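Local atomic coordinates of lysyl oxidase (Pichia pastoris, PDB entry 1W7C), a protein that probably catalyses the oxidation of primary amines, perhaps including peptidyl lysine side chains, using copper and topaquinone as a homodimeric copper amine oxidase. Residues G476-H480 against L655-L661; L340-Y344 against R583-S588; A48-Y54 against D135-A141; Y408-R412 against E684-D688. All blocks are in the same frame, centred on the assembly; numbering follows the deposited sequence.

Overall arrangement
Contact 3 comes first along the chain and closes before the others open: it joins the turn leading into strand 53-61 to helix 136-150, tying parts of the N-terminal region together, with 57 Å between its centre and that of contact 4. The other three lie in the enzyme domain of the copper amine oxidase fold, beside the subunit interface. Contacts 1 and 2 alternate along the sequence; their centres are 20 Å apart and their nearest atoms about 7 Å, and both lie near the copper-binding histidines, linking copper site and dimer. Contact 1 is nested inside the loop closed by contact 4, centres 42 Å apart. Contacts 2 and 4, centres 40 Å apart, reach the same large β-sheet.

Contact 1 of 4, residues G476-H480 against L655-L661; sequences GLKIH and LPNSNDL
Ile479, with chi1 p and chi2 t, lays CG2 over the backbone of the opposing loop, 3.7 Å from Pro656 O and 3.8 Å from Asn657 CA. It belongs to a classic β bulge, Ile479 and His480 both facing Leu483 in a small antiparallel sheet of the copper amine oxidase domain. The two segments run the same way, with Gly476 CA 6.5 Å from Leu655 CA and Ile479 CA 6.0 Å from Ser658 CA. No hydrogen bond crosses between them; methyl groups against methyls and backbone bury 346 Å², both sides summed. Leu477 (m, t) points toward the loop and sets CD1 4.1 Å from Leu655 CD2. Opposite, the chain is extended to Asn657 and then makes a 3-10 turn over 658-660. An Asx turn starts it, Asn659 N donating to Asn657 OD1 (2.9 Å), while Asn657 N donates to Asp660 OD2 (2.9 Å). The other carboxylate oxygen, Asp660 OD1, is hydrogen-bonded to copper ligand His654, so the loop joins this contact to the metal site. Asn679 of the second subunit hydrogen-bonds to Asn657 and Ser658. Beyond the turn, Leu661 (m, t) brings CD1 3.9 Å from Ile479 CD1 and 3.3 Å from Ile479 O.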
loop_
_atom_site.group_PDB
_atom_site.type_symbol
_atom_site.label_atom_id
_atom_site.label_comp_id
_atom_site.label_asym_id
_atom_site.label_seq_id
_atom_site.Cartn_x
_atom_site.Cartn_y
_atom_site.Cartn_z
ATOM N N GLY A 476 -17.153 -11.943 -16.704
ATOM C CA GLY A 476 -15.785 -11.721 -17.147
ATOM C C GLY A 476 -15.760 -10.885 -18.399
ATOM O O GLY A 476 -16.804 -10.722 -19.059
ATOM N N LEU A 477 -14.579 -10.349 -18.697
ATOM C CA LEU A 477 -14.331 -9.589 -19.898
ATOM C C LEU A 477 -13.795 -10.502 -20.993
ATOM O O LEU A 477 -13.102 -11.456 -20.716
ATOM C CB LEU A 477 -13.313 -8.472 -19.601
ATOM C CG LEU A 477 -13.726 -7.486 -18.491
ATOM C CD1 LEU A 477 -12.640 -6.546 -18.193
ATOM C CD2 LEU A 477 -15.000 -6.757 -18.882
ATOM N N LYS A 478 -14.152 -10.206 -22.234
ATOM C CA LYS A 478 -13.552 -10.889 -23.370
ATOM C C LYS A 478 -12.163 -10.348 -23.597
ATOM O O LYS A 478 -11.995 -9.194 -23.989
ATOM C CB LYS A 478 -14.399 -10.691 -24.621
ATOM C CG LYS A 478 -13.927 -11.535 -25.792
ATOM C CD LYS A 478 -14.733 -11.204 -27.049
ATOM C CE LYS A 478 -14.126 -11.832 -28.278
ATOM N NZ LYS A 478 -14.974 -11.575 -29.479
ATOM N N ILE A 479 -11.165 -11.170 -23.308
ATOM C CA ILE A 479 -9.765 -10.737 -23.353
ATOM C C ILE A 479 -8.952 -11.415 -24.453
ATOM O O ILE A 479 -7.800 -11.059 -24.670
ATOM C CB ILE A 479 -9.080 -10.944 -21.988
ATOM C CG1 ILE A 479 -9.074 -12.425 -21.583
ATOM C CG2 ILE A 479 -9.763 -10.052 -20.926
ATOM C CD1 ILE A 479 -8.260 -12.724 -20.309
ATOM N N HIS A 480 -9.563 -12.366 -25.159
ATOM C CA HIS A 480 -8.938 -12.861 -26.383
ATOM C C HIS A 480 -10.100 -13.405 -27.239
ATOM O O HIS A 480 -11.276 -13.325 -26.828
ATOM C CB HIS A 480 -7.816 -13.878 -26.082
ATOM C CG HIS A 480 -6.856 -14.051 -27.217
ATOM N ND1 HIS A 480 -6.999 -15.052 -28.151
ATOM C CD2 HIS A 480 -5.758 -13.351 -27.575
ATOM C CE1 HIS A 480 -6.045 -14.933 -29.063
ATOM N NE2 HIS A 480 -5.267 -13.918 -28.725
ATOM N N LEU A 655 -10.646 -9.366 -11.679
ATOM C CA LEU A 655 -11.394 -9.327 -12.934
ATOM C C LEU A 655 -10.327 -9.129 -14.026
ATOM O O LEU A 655 -9.974 -7.981 -14.393
ATOM C CB LEU A 655 -12.383 -8.165 -12.929
ATOM C CG LEU A 655 -13.262 -8.118 -14.185
ATOM C CD1 LEU A 655 -14.247 -9.287 -14.223
ATOM C CD2 LEU A 655 -14.015 -6.792 -14.324
ATOM N N PRO A 656 -9.746 -10.209 -14.515
ATOM C CA PRO A 656 -8.626 -10.084 -15.437
ATOM C C PRO A 656 -8.974 -9.314 -16.708
ATOM O O PRO A 656 -10.045 -9.414 -17.245
ATOM C CB PRO A 656 -8.256 -11.524 -15.738
ATOM C CG PRO A 656 -8.635 -12.254 -14.470
ATOM C CD PRO A 656 -9.931 -11.614 -14.106
ATOM N N ASN A 657 -7.998 -8.547 -17.164
ATOM C CA ASN A 657 -8.102 -7.762 -18.382
ATOM C C ASN A 657 -6.860 -8.003 -19.243
ATOM O O ASN A 657 -6.095 -8.945 -19.004
ATOM C CB ASN A 657 -8.364 -6.276 -18.039
ATOM C CG ASN A 657 -7.167 -5.556 -17.474
ATOM O OD1 ASN A 657 -6.358 -4.984 -18.216
ATOM N ND2 ASN A 657 -6.996 -5.616 -16.130
ATOM N N SER A 658 -6.636 -7.161 -20.253
ATOM C CA SER A 658 -5.438 -7.278 -21.090
ATOM C C SER A 658 -4.161 -7.273 -20.277
ATOM O O SER A 658 -3.173 -7.910 -20.665
ATOM C CB SER A 658 -5.408 -6.130 -22.092
ATOM O OG SER A 658 -5.264 -4.880 -21.448
ATOM N N ASN A 659 -4.171 -6.584 -19.131
ATOM C CA ASN A 659 -2.955 -6.484 -18.315
ATOM C C ASN A 659 -2.656 -7.744 -17.540
ATOM O O ASN A 659 -1.705 -7.753 -16.765
ATOM C CB ASN A 659 -2.993 -5.240 -17.391
ATOM C CG ASN A 659 -1.756 -4.391 -17.542
ATOM O OD1 ASN A 659 -1.318 -4.123 -18.684
ATOM N ND2 ASN A 659 -1.147 -3.985 -16.432
ATOM N N ASP A 660 -3.451 -8.804 -17.775
ATOM C CA ASP A 660 -3.241 -10.138 -17.238
ATOM C C ASP A 660 -2.815 -11.178 -18.299
ATOM O O ASP A 660 -2.717 -12.348 -17.978
ATOM C CB ASP A 660 -4.499 -10.598 -16.522
ATOM C CG ASP A 660 -4.837 -9.742 -15.349
ATOM O OD1 ASP A 660 -4.256 -10.006 -14.258
ATOM O OD2 ASP A 660 -5.627 -8.794 -15.457
ATOM N N LEU A 661 -2.589 -10.739 -19.535
ATOM C CA LEU A 661 -2.121 -11.624 -20.607
ATOM C C LEU A 661 -0.757 -11.195 -21.098
ATOM O O LEU A 661 -0.599 -10.030 -21.440
ATOM C CB LEU A 661 -3.092 -11.649 -21.791
ATOM C CG LEU A 661 -4.477 -12.246 -21.535
ATOM C CD1 LEU A 661 -5.324 -12.070 -22.802
ATOM C CD2 LEU A 661 -4.383 -13.680 -21.065
#

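Contact 2 of 4, residues L340-Y344 against R583-S588; sequences LIAEY and RIVKNS
Glu343, on the last part of an extended β-strand, reaches across to Arg583 through a fully stretched side chain, chi1 and chi2 both t. The facing segment 583-588 is an irregular loop that curves round the carboxylate; the nearest CA atoms, Glu343 and Arg583, are 8.4 Å apart, so the side chains bridge the gap. Arg583 (chi1 m, chi2 t, chi3 p) presents its guanidinium edge in a two-pronged salt bridge: NE donates to Glu343 OE2 at 2.8 Å and NH2 to Glu343 OE1 at 2.9 Å. Each carboxylate oxygen also accepts from a water. The first water lies 2.7 Å from Glu343 OE2 and accepts from Val585 N at 3.1 Å; the second lies 2.7 Å from Glu343 OE1 and 2.7 Å from Ser588 OG, a hydroxyl also bonded to Ser590 N. Strand 329-344 belongs to the large sheet of the copper amine oxidase domain and pairs with strand 488-498, which carries copper ligands His488 and His490. Ile584 N is satisfied by Asp489 OD2 on that strand. Carbon atoms pack beside the charges: Ile341 CD1 lies 4.0 Å from Arg583 CD, and the methyl Val585 CG1 3.4 Å from Glu343 OE1. Lys586 NZ makes weak bonds back to Arg583 O and Ile584 O. In the second subunit, Asn528 OD1 accepts from Lys586 N, and Lys530 NZ donates to Glu343 O.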
loop_
_atom_site.group_PDB
_atom_site.type_symbol
_atom_site.label_atom_id
_atom_site.label_comp_id
_atom_site.label_asym_id
_atom_site.label_seq_id
_atom_site.Cartn_x
_atom_site.Cartn_y
_atom_site.Cartn_z
ATOM N N LEU A 340 -5.587 -20.210 1.751
ATOM C CA LEU A 340 -5.772 -19.339 0.601
ATOM C C LEU A 340 -6.820 -19.983 -0.277
ATOM O O LEU A 340 -6.695 -21.164 -0.638
ATOM C CB LEU A 340 -4.506 -19.115 -0.239
ATOM C CG LEU A 340 -3.172 -18.862 0.322
ATOM C CD1 LEU A 340 -2.588 -20.172 0.767
ATOM C CD2 LEU A 340 -2.285 -18.210 -0.790
ATOM N N ILE A 341 -7.838 -19.223 -0.638
ATOM C CA ILE A 341 -8.932 -19.696 -1.493
ATOM C C ILE A 341 -8.946 -18.912 -2.795
ATOM O O ILE A 341 -8.525 -17.744 -2.862
ATOM C CB ILE A 341 -10.328 -19.642 -0.812
ATOM C CG1 ILE A 341 -10.673 -18.207 -0.421
ATOM C CG2 ILE A 341 -10.326 -20.621 0.360
ATOM C CD1 ILE A 341 -12.154 -18.031 0.012
ATOM N N ALA A 342 -9.438 -19.572 -3.828
ATOM C CA ALA A 342 -9.688 -18.926 -5.096
ATOM C C ALA A 342 -11.050 -19.381 -5.565
ATOM O O ALA A 342 -11.227 -20.567 -5.904
ATOM C CB ALA A 342 -8.620 -19.270 -6.118
ATOM N N GLU A 343 -12.031 -18.476 -5.510
ATOM C CA GLU A 343 -13.412 -18.804 -5.711
ATOM C C GLU A 343 -13.935 -18.076 -6.956
ATOM O O GLU A 343 -13.972 -16.839 -6.978
ATOM C CB GLU A 343 -14.228 -18.373 -4.489
ATOM C CG GLU A 343 -15.711 -18.712 -4.585
ATOM C CD GLU A 343 -16.550 -18.128 -3.477
ATOM O OE1 GLU A 343 -17.713 -18.563 -3.370
ATOM O OE2 GLU A 343 -16.085 -17.186 -2.795
ATOM N N TYR A 344 -14.331 -18.839 -7.960
ATOM C CA TYR A 344 -14.696 -18.306 -9.283
ATOM C C TYR A 344 -16.185 -18.152 -9.440
ATOM O O TYR A 344 -16.952 -18.954 -8.883
ATOM C CB TYR A 344 -14.125 -19.212 -10.403
ATOM C CG TYR A 344 -12.625 -19.130 -10.495
ATOM C CD1 TYR A 344 -11.815 -19.694 -9.520
ATOM C CD2 TYR A 344 -11.980 -18.446 -11.543
ATOM C CE1 TYR A 344 -10.456 -19.577 -9.563
ATOM C CE2 TYR A 344 -10.614 -18.320 -11.569
ATOM C CZ TYR A 344 -9.866 -18.884 -10.576
ATOM O OH TYR A 344 -8.508 -18.743 -10.630
ATOM N N ARG A 583 -14.798 -12.230 0.788
ATOM C CA ARG A 583 -15.606 -12.812 -0.254
ATOM C C ARG A 583 -16.797 -11.962 -0.597
ATOM O O ARG A 583 -17.483 -11.437 0.283
ATOM C CB ARG A 583 -16.138 -14.187 0.156
ATOM C CG ARG A 583 -15.143 -15.318 0.196
ATOM C CD ARG A 583 -15.765 -16.597 0.786
ATOM N NE ARG A 583 -16.772 -17.142 -0.086
ATOM C CZ ARG A 583 -17.826 -17.849 0.300
ATOM N NH1 ARG A 583 -18.075 -18.063 1.580
ATOM N NH2 ARG A 583 -18.642 -18.340 -0.607
ATOM N N ILE A 584 -17.088 -11.887 -1.872
ATOM C CA ILE A 584 -18.358 -11.346 -2.396
ATOM C C ILE A 584 -19.490 -12.340 -2.219
ATOM O O ILE A 584 -20.548 -11.997 -1.697
ATOM C CB ILE A 584 -18.197 -10.934 -3.861
ATOM C CG1 ILE A 584 -17.156 -9.829 -3.978
ATOM C CG2 ILE A 584 -19.559 -10.495 -4.434
ATOM C CD1 ILE A 584 -16.683 -9.534 -5.394
ATOM N N VAL A 585 -19.289 -13.565 -2.672
ATOM C CA VAL A 585 -20.324 -14.615 -2.563
ATOM C C VAL A 585 -20.576 -14.958 -1.080
ATOM O O VAL A 585 -19.612 -14.977 -0.290
ATOM C CB VAL A 585 -19.860 -15.853 -3.355
ATOM C CG1 VAL A 585 -20.795 -17.052 -3.117
ATOM C CG2 VAL A 585 -19.720 -15.506 -4.835
ATOM N N LYS A 586 -21.830 -15.235 -0.747
ATOM C CA LYS A 586 -22.240 -15.544 0.617
ATOM C C LYS A 586 -22.467 -17.035 0.846
ATOM O O LYS A 586 -22.116 -17.565 1.902
ATOM C CB LYS A 586 -23.517 -14.757 0.978
ATOM C CG LYS A 586 -23.369 -13.202 0.704
ATOM C CD LYS A 586 -22.110 -12.606 1.306
ATOM C CE LYS A 586 -21.910 -11.112 0.984
ATOM N NZ LYS A 586 -20.441 -10.708 1.066
ATOM N N ASN A 587 -23.120 -17.695 -0.101
ATOM C CA ASN A 587 -23.603 -19.048 0.090
ATOM C C ASN A 587 -23.230 -19.915 -1.103
ATOM O O ASN A 587 -24.053 -20.116 -1.991
ATOM C CB ASN A 587 -25.158 -19.038 0.229
ATOM C CG ASN A 587 -25.686 -18.005 1.229
ATOM O OD1 ASN A 587 -26.618 -17.214 0.935
ATOM N ND2 ASN A 587 -25.170 -18.058 2.424
ATOM N N SER A 588 -22.033 -20.459 -1.098
ATOM C CA SER A 588 -21.537 -21.283 -2.205
ATOM C C SER A 588 -21.829 -22.758 -2.041
ATOM O O SER A 588 -21.518 -23.354 -1.006
ATOM C CB SER A 588 -20.025 -21.125 -2.337
ATOM O OG SER A 588 -19.526 -22.014 -3.314
HETATM O O HOH W 1 -16.631 -14.741 -3.845
HETATM O O HOH W 2 -18.715 -20.270 -5.150
#

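Contact 3 of 4, residues A48-Y54 against D135-A141; sequences ADFFSNY and DRIKSAA
A capped helix N-terminus meets a type I β turn here, away from the copper and calcium sites. The turn runs from Asp49 to Ser52, closed by Ser52 N to Asp49 O at 3.1 Å; Asp49 OD1 also takes Phe51 N at 2.9 Å in an Asx turn. Asp135 (chi1 p) is the N-cap of the helix, its OD2 accepting from Lys138 N at 2.9 Å. Its other oxygen, OD1, accepts a very short 2.5 Å bond from Tyr54 OH, the tyrosine (chi1 p) pointing toward the helix from the incoming strand. Ile137 (m, m) fills the space between, its CA 6.1 Å from Asp49 CA: CG2 is 3.7 Å from Phe50 CD2, CD1 4.1 Å from Ala48 CB, and CG1 3.5 Å from Tyr54 CZ. Phe50 (chi1 m) lies along the first two helical turns, with CZ 3.5 Å from Ala141 CB, one turn after Ile137, and CE2 3.7 Å from Lys138 CA at the ring edge. Phe129 completes this cluster, edge-to-face with Phe50 and in a cation-pi contact with Lys138. The start of helix 136-150 thus packs on the turn leading into strand 53-61 and on Tyr54 of that strand, which pairs with strand 82-89 in a five-stranded antiparallel sheet.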
loop_
_atom_site.group_PDB
_atom_site.type_symbol
_atom_site.label_atom_id
_atom_site.label_comp_id
_atom_site.label_asym_id
_atom_site.label_seq_id
_atom_site.Cartn_x
_atom_site.Cartn_y
_atom_site.Cartn_z
ATOM N N ALA A 48 -0.873 -48.969 -4.207
ATOM C CA ALA A 48 -2.073 -48.805 -3.425
ATOM C C ALA A 48 -3.302 -48.508 -4.284
ATOM O O ALA A 48 -3.205 -47.952 -5.378
ATOM C CB ALA A 48 -1.871 -47.688 -2.381
ATOM N N ASP A 49 -4.460 -48.891 -3.762
ATOM C CA ASP A 49 -5.748 -48.502 -4.322
ATOM C C ASP A 49 -6.701 -48.159 -3.168
ATOM O O ASP A 49 -6.272 -48.067 -2.025
ATOM C CB ASP A 49 -6.287 -49.590 -5.287
ATOM C CG ASP A 49 -6.614 -50.903 -4.615
ATOM O OD1 ASP A 49 -6.887 -50.960 -3.400
ATOM O OD2 ASP A 49 -6.671 -51.954 -5.273
ATOM N N PHE A 50 -7.983 -47.966 -3.468
ATOM C CA PHE A 50 -8.948 -47.530 -2.462
ATOM C C PHE A 50 -9.217 -48.572 -1.363
ATOM O O PHE A 50 -9.915 -48.275 -0.381
ATOM C CB PHE A 50 -10.298 -47.188 -3.117
ATOM C CG PHE A 50 -10.284 -46.014 -4.083
ATOM C CD1 PHE A 50 -11.141 -46.037 -5.177
ATOM C CD2 PHE A 50 -9.504 -44.877 -3.888
ATOM C CE1 PHE A 50 -11.200 -44.976 -6.077
ATOM C CE2 PHE A 50 -9.553 -43.806 -4.786
ATOM C CZ PHE A 50 -10.427 -43.845 -5.861
ATOM N N PHE A 51 -8.685 -49.782 -1.526
ATOM C CA PHE A 51 -8.915 -50.855 -0.569
ATOM C C PHE A 51 -7.655 -51.192 0.225
ATOM O O PHE A 51 -7.671 -52.067 1.101
ATOM C CB PHE A 51 -9.470 -52.075 -1.303
ATOM C CG PHE A 51 -10.780 -51.797 -1.981
ATOM C CD1 PHE A 51 -10.807 -51.429 -3.322
ATOM C CD2 PHE A 51 -11.982 -51.807 -1.263
ATOM C CE1 PHE A 51 -11.997 -51.143 -3.959
ATOM C CE2 PHE A 51 -13.182 -51.491 -1.886
ATOM C CZ PHE A 51 -13.196 -51.168 -3.237
ATOM N N SER A 52 -6.565 -50.481 -0.088
ATOM C CA SER A 52 -5.319 -50.575 0.662
ATOM C C SER A 52 -5.320 -49.650 1.863
ATOM O O SER A 52 -6.185 -48.784 1.995
ATOM C CB SER A 52 -4.123 -50.147 -0.201
ATOM O OG SER A 52 -4.093 -50.723 -1.477
ATOM N N ASN A 53 -4.310 -49.809 2.710
ATOM C CA ASN A 53 -3.940 -48.772 3.675
ATOM C C ASN A 53 -2.630 -48.184 3.236
ATOM O O ASN A 53 -1.742 -48.920 2.809
ATOM C CB ASN A 53 -3.736 -49.326 5.089
ATOM C CG ASN A 53 -4.838 -50.258 5.532
ATOM O OD1 ASN A 53 -6.018 -50.007 5.305
ATOM N ND2 ASN A 53 -4.451 -51.339 6.224
ATOM N N TYR A 54 -2.482 -46.875 3.360
ATOM C CA TYR A 54 -1.219 -46.236 3.015
ATOM C C TYR A 54 -1.044 -44.931 3.754
ATOM O O TYR A 54 -2.000 -44.308 4.167
ATOM C CB TYR A 54 -1.090 -46.006 1.518
ATOM C CG TYR A 54 -2.230 -45.248 0.872
ATOM C CD1 TYR A 54 -2.212 -43.875 0.772
ATOM C CD2 TYR A 54 -3.310 -45.925 0.339
ATOM C CE1 TYR A 54 -3.248 -43.183 0.155
ATOM C CE2 TYR A 54 -4.381 -45.251 -0.268
ATOM C CZ TYR A 54 -4.334 -43.887 -0.368
ATOM O OH TYR A 54 -5.394 -43.251 -0.976
ATOM N N ASP A 135 -6.176 -37.255 -3.259
ATOM C CA ASP A 135 -4.833 -37.738 -3.124
ATOM C C ASP A 135 -4.382 -38.387 -4.428
ATOM O O ASP A 135 -5.121 -38.416 -5.411
ATOM C CB ASP A 135 -4.642 -38.650 -1.895
ATOM C CG ASP A 135 -5.285 -39.987 -2.017
ATOM O OD1 ASP A 135 -5.036 -40.784 -1.066
ATOM O OD2 ASP A 135 -6.094 -40.300 -2.933
ATOM N N ARG A 136 -3.168 -38.909 -4.440
ATOM C CA ARG A 136 -2.587 -39.460 -5.671
ATOM C C ARG A 136 -3.454 -40.602 -6.199
ATOM O O ARG A 136 -3.620 -40.757 -7.404
ATOM C CB ARG A 136 -1.171 -39.953 -5.446
ATOM C CG ARG A 136 -0.194 -38.833 -5.306
ATOM C CD ARG A 136 1.240 -39.257 -5.235
ATOM N NE ARG A 136 2.079 -38.070 -5.130
ATOM C CZ ARG A 136 3.356 -38.075 -4.804
ATOM N NH1 ARG A 136 3.996 -39.216 -4.582
ATOM N NH2 ARG A 136 4.009 -36.921 -4.735
ATOM N N ILE A 137 -3.993 -41.391 -5.285
ATOM C CA ILE A 137 -4.802 -42.571 -5.639
ATOM C C ILE A 137 -6.142 -42.157 -6.263
ATOM O O ILE A 137 -6.527 -42.661 -7.327
ATOM C CB ILE A 137 -4.981 -43.478 -4.388
ATOM C CG1 ILE A 137 -3.618 -43.950 -3.831
ATOM C CG2 ILE A 137 -5.881 -44.667 -4.721
ATOM C CD1 ILE A 137 -2.679 -44.469 -4.859
ATOM N N LYS A 138 -6.827 -41.206 -5.636
ATOM C CA LYS A 138 -8.094 -40.723 -6.178
ATOM C C LYS A 138 -7.897 -39.958 -7.486
ATOM O O LYS A 138 -8.716 -40.100 -8.395
ATOM C CB LYS A 138 -8.853 -39.868 -5.165
ATOM C CG LYS A 138 -10.247 -39.487 -5.617
ATOM C CD LYS A 138 -11.148 -39.152 -4.447
ATOM C CE LYS A 138 -11.769 -40.396 -3.823
ATOM N NZ LYS A 138 -12.435 -40.146 -2.494
ATOM N N SER A 139 -6.839 -39.153 -7.583
ATOM C CA SER A 139 -6.526 -38.446 -8.842
ATOM C C SER A 139 -6.321 -39.423 -9.993
ATOM O O SER A 139 -6.818 -39.212 -11.099
ATOM C CB SER A 139 -5.284 -37.584 -8.666
ATOM O OG SER A 139 -5.619 -36.515 -7.822
ATOM N N ALA A 140 -5.593 -40.494 -9.725
ATOM C CA ALA A 140 -5.310 -41.490 -10.753
ATOM C C ALA A 140 -6.582 -42.221 -11.187
ATOM O O ALA A 140 -6.788 -42.463 -12.368
ATOM C CB ALA A 140 -4.256 -42.498 -10.268
ATOM N N ALA A 141 -7.445 -42.537 -10.230
ATOM C CA ALA A 141 -8.719 -43.196 -10.523
ATOM C C ALA A 141 -9.604 -42.299 -11.398
ATOM O O ALA A 141 -10.234 -42.760 -12.350
ATOM C CB ALA A 141 -9.442 -43.558 -9.252
#

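Contact 4 of 4, residues Y408-R412 against E684-D688; sequences YSLLR and ENSRD
The backbones stay well apart, the nearest CA atoms being Leu410 and Ser686 at 8.7 Å. Segment 408-412 is extended at both ends, interrupted by helical torsions at Leu410 (-71/-39), and enters strand 411-415 at Leu411; segment 684-688, in the loop between strands 670-678 and 692-697 of the copper amine oxidase domain, has helical torsions over 686-688. Leu410 (t, p) sets CD2 3.6 Å from Ser686 OG, and Leu411 (p, p) brings CD2 3.6 Å from Glu684 OE1 and 3.6 Å from Arg687 NH2, lying over one face of the guanidinium. Arg687 NE forms a salt bridge to Glu684 OE1 at 2.9 Å, Glu684 OE2 accepts from Ser686 OG at 2.6 Å and Ser686 N at 2.9 Å, and Arg687 NH2 donates to Ser686 OG at 2.8 Å. Arg687 NH2 also bonds Thr422, and NH1 reaches Ile266 O of the second subunit. With no hydrogen bond between the segments, the leucines offer only van der Waals contact to a charged network bonded mainly within its own loop.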
loop_
_atom_site.group_PDB
_atom_site.type_symbol
_atom_site.label_atom_id
_atom_site.label_comp_id
_atom_site.label_asym_id
_atom_site.label_seq_id
_atom_site.Cartn_x
_atom_site.Cartn_y
_atom_site.Cartn_z
ATOM N N TYR A 408 12.319 5.326 0.644
ATOM C CA TYR A 408 11.971 6.531 1.409
ATOM C C TYR A 408 12.594 6.361 2.807
ATOM O O TYR A 408 12.718 5.225 3.323
ATOM C CB TYR A 408 10.441 6.717 1.498
ATOM C CG TYR A 408 9.788 5.623 2.279
ATOM C CD1 TYR A 408 9.540 4.381 1.715
ATOM C CD2 TYR A 408 9.411 5.819 3.599
ATOM C CE1 TYR A 408 8.948 3.355 2.446
ATOM C CE2 TYR A 408 8.813 4.813 4.330
ATOM C CZ TYR A 408 8.593 3.580 3.767
ATOM O OH TYR A 408 8.087 2.576 4.551
ATOM N N SER A 409 12.972 7.478 3.399
ATOM C CA SER A 409 13.531 7.458 4.739
ATOM C C SER A 409 12.472 7.096 5.792
ATOM O O SER A 409 11.274 7.214 5.545
ATOM C CB SER A 409 14.277 8.791 5.033
ATOM O OG SER A 409 13.386 9.719 5.592
ATOM N N LEU A 410 12.900 6.621 6.959
ATOM C CA LEU A 410 11.924 6.236 7.981
ATOM C C LEU A 410 11.250 7.467 8.569
ATOM O O LEU A 410 10.064 7.440 8.854
ATOM C CB LEU A 410 12.587 5.369 9.065
ATOM C CG LEU A 410 11.634 4.855 10.163
ATOM C CD1 LEU A 410 10.488 4.042 9.588
ATOM C CD2 LEU A 410 12.456 4.011 11.121
ATOM N N LEU A 411 12.028 8.525 8.775
ATOM C CA LEU A 411 11.497 9.810 9.229
ATOM C C LEU A 411 12.497 10.910 8.885
ATOM O O LEU A 411 13.620 10.640 8.457
ATOM C CB LEU A 411 11.132 9.792 10.722
ATOM C CG LEU A 411 12.227 9.693 11.766
ATOM C CD1 LEU A 411 13.093 10.943 11.860
ATOM C CD2 LEU A 411 11.643 9.410 13.135
ATOM N N ARG A 412 12.046 12.148 9.015
ATOM C CA ARG A 412 12.948 13.276 8.907
ATOM C C ARG A 412 12.319 14.513 9.509
ATOM O O ARG A 412 11.092 14.586 9.648
ATOM C CB ARG A 412 13.249 13.597 7.419
ATOM C CG ARG A 412 12.080 14.343 6.745
ATOM C CD ARG A 412 12.253 14.651 5.259
ATOM N NE ARG A 412 13.596 15.128 4.910
ATOM C CZ ARG A 412 14.098 16.301 5.248
ATOM N NH1 ARG A 412 13.371 17.143 5.959
ATOM N NH2 ARG A 412 15.355 16.602 4.898
ATOM N N GLU A 684 8.702 6.783 20.121
ATOM C CA GLU A 684 9.012 6.058 18.893
ATOM C C GLU A 684 10.440 5.483 19.003
ATOM O O GLU A 684 11.410 6.184 19.315
ATOM C CB GLU A 684 8.841 7.036 17.745
ATOM C CG GLU A 684 8.984 6.468 16.357
ATOM C CD GLU A 684 10.429 6.332 15.923
ATOM O OE1 GLU A 684 11.219 7.316 16.044
ATOM O OE2 GLU A 684 10.771 5.244 15.430
ATOM N N ASN A 685 10.578 4.180 18.747
ATOM C CA ASN A 685 11.766 3.442 19.148
ATOM C C ASN A 685 12.826 3.123 18.089
ATOM O O ASN A 685 13.769 2.383 18.354
ATOM C CB ASN A 685 11.372 2.174 19.929
ATOM C CG ASN A 685 11.502 2.344 21.425
ATOM O OD1 ASN A 685 12.280 1.662 22.048
ATOM N ND2 ASN A 685 10.728 3.269 22.005
ATOM N N SER A 686 12.798 3.824 16.961
ATOM C CA SER A 686 13.913 3.756 16.028
ATOM C C SER A 686 15.070 4.692 16.336
ATOM O O SER A 686 16.101 4.618 15.661
ATOM C CB SER A 686 13.439 4.023 14.598
ATOM O OG SER A 686 13.092 5.377 14.373
ATOM N N ARG A 687 14.900 5.580 17.321
ATOM C CA ARG A 687 15.833 6.693 17.508
ATOM C C ARG A 687 17.265 6.279 17.851
ATOM O O ARG A 687 18.212 7.059 17.659
ATOM C CB ARG A 687 15.335 7.640 18.609
ATOM C CG ARG A 687 13.953 8.296 18.420
ATOM C CD ARG A 687 13.808 9.256 17.221
ATOM N NE ARG A 687 13.827 8.491 15.991
ATOM C CZ ARG A 687 14.735 8.571 15.033
ATOM N NH1 ARG A 687 15.648 9.537 15.033
ATOM N NH2 ARG A 687 14.659 7.725 14.030
ATOM N N ASP A 688 17.438 5.048 18.332
ATOM C CA ASP A 688 18.755 4.531 18.647
ATOM C C ASP A 688 19.572 3.960 17.468
ATOM O O ASP A 688 20.756 3.625 17.610
ATOM C CB ASP A 688 18.647 3.481 19.764
ATOM C CG ASP A 688 17.812 2.300 19.390
ATOM O OD1 ASP A 688 16.735 2.514 18.817
ATOM O OD2 ASP A 688 18.161 1.138 19.651
#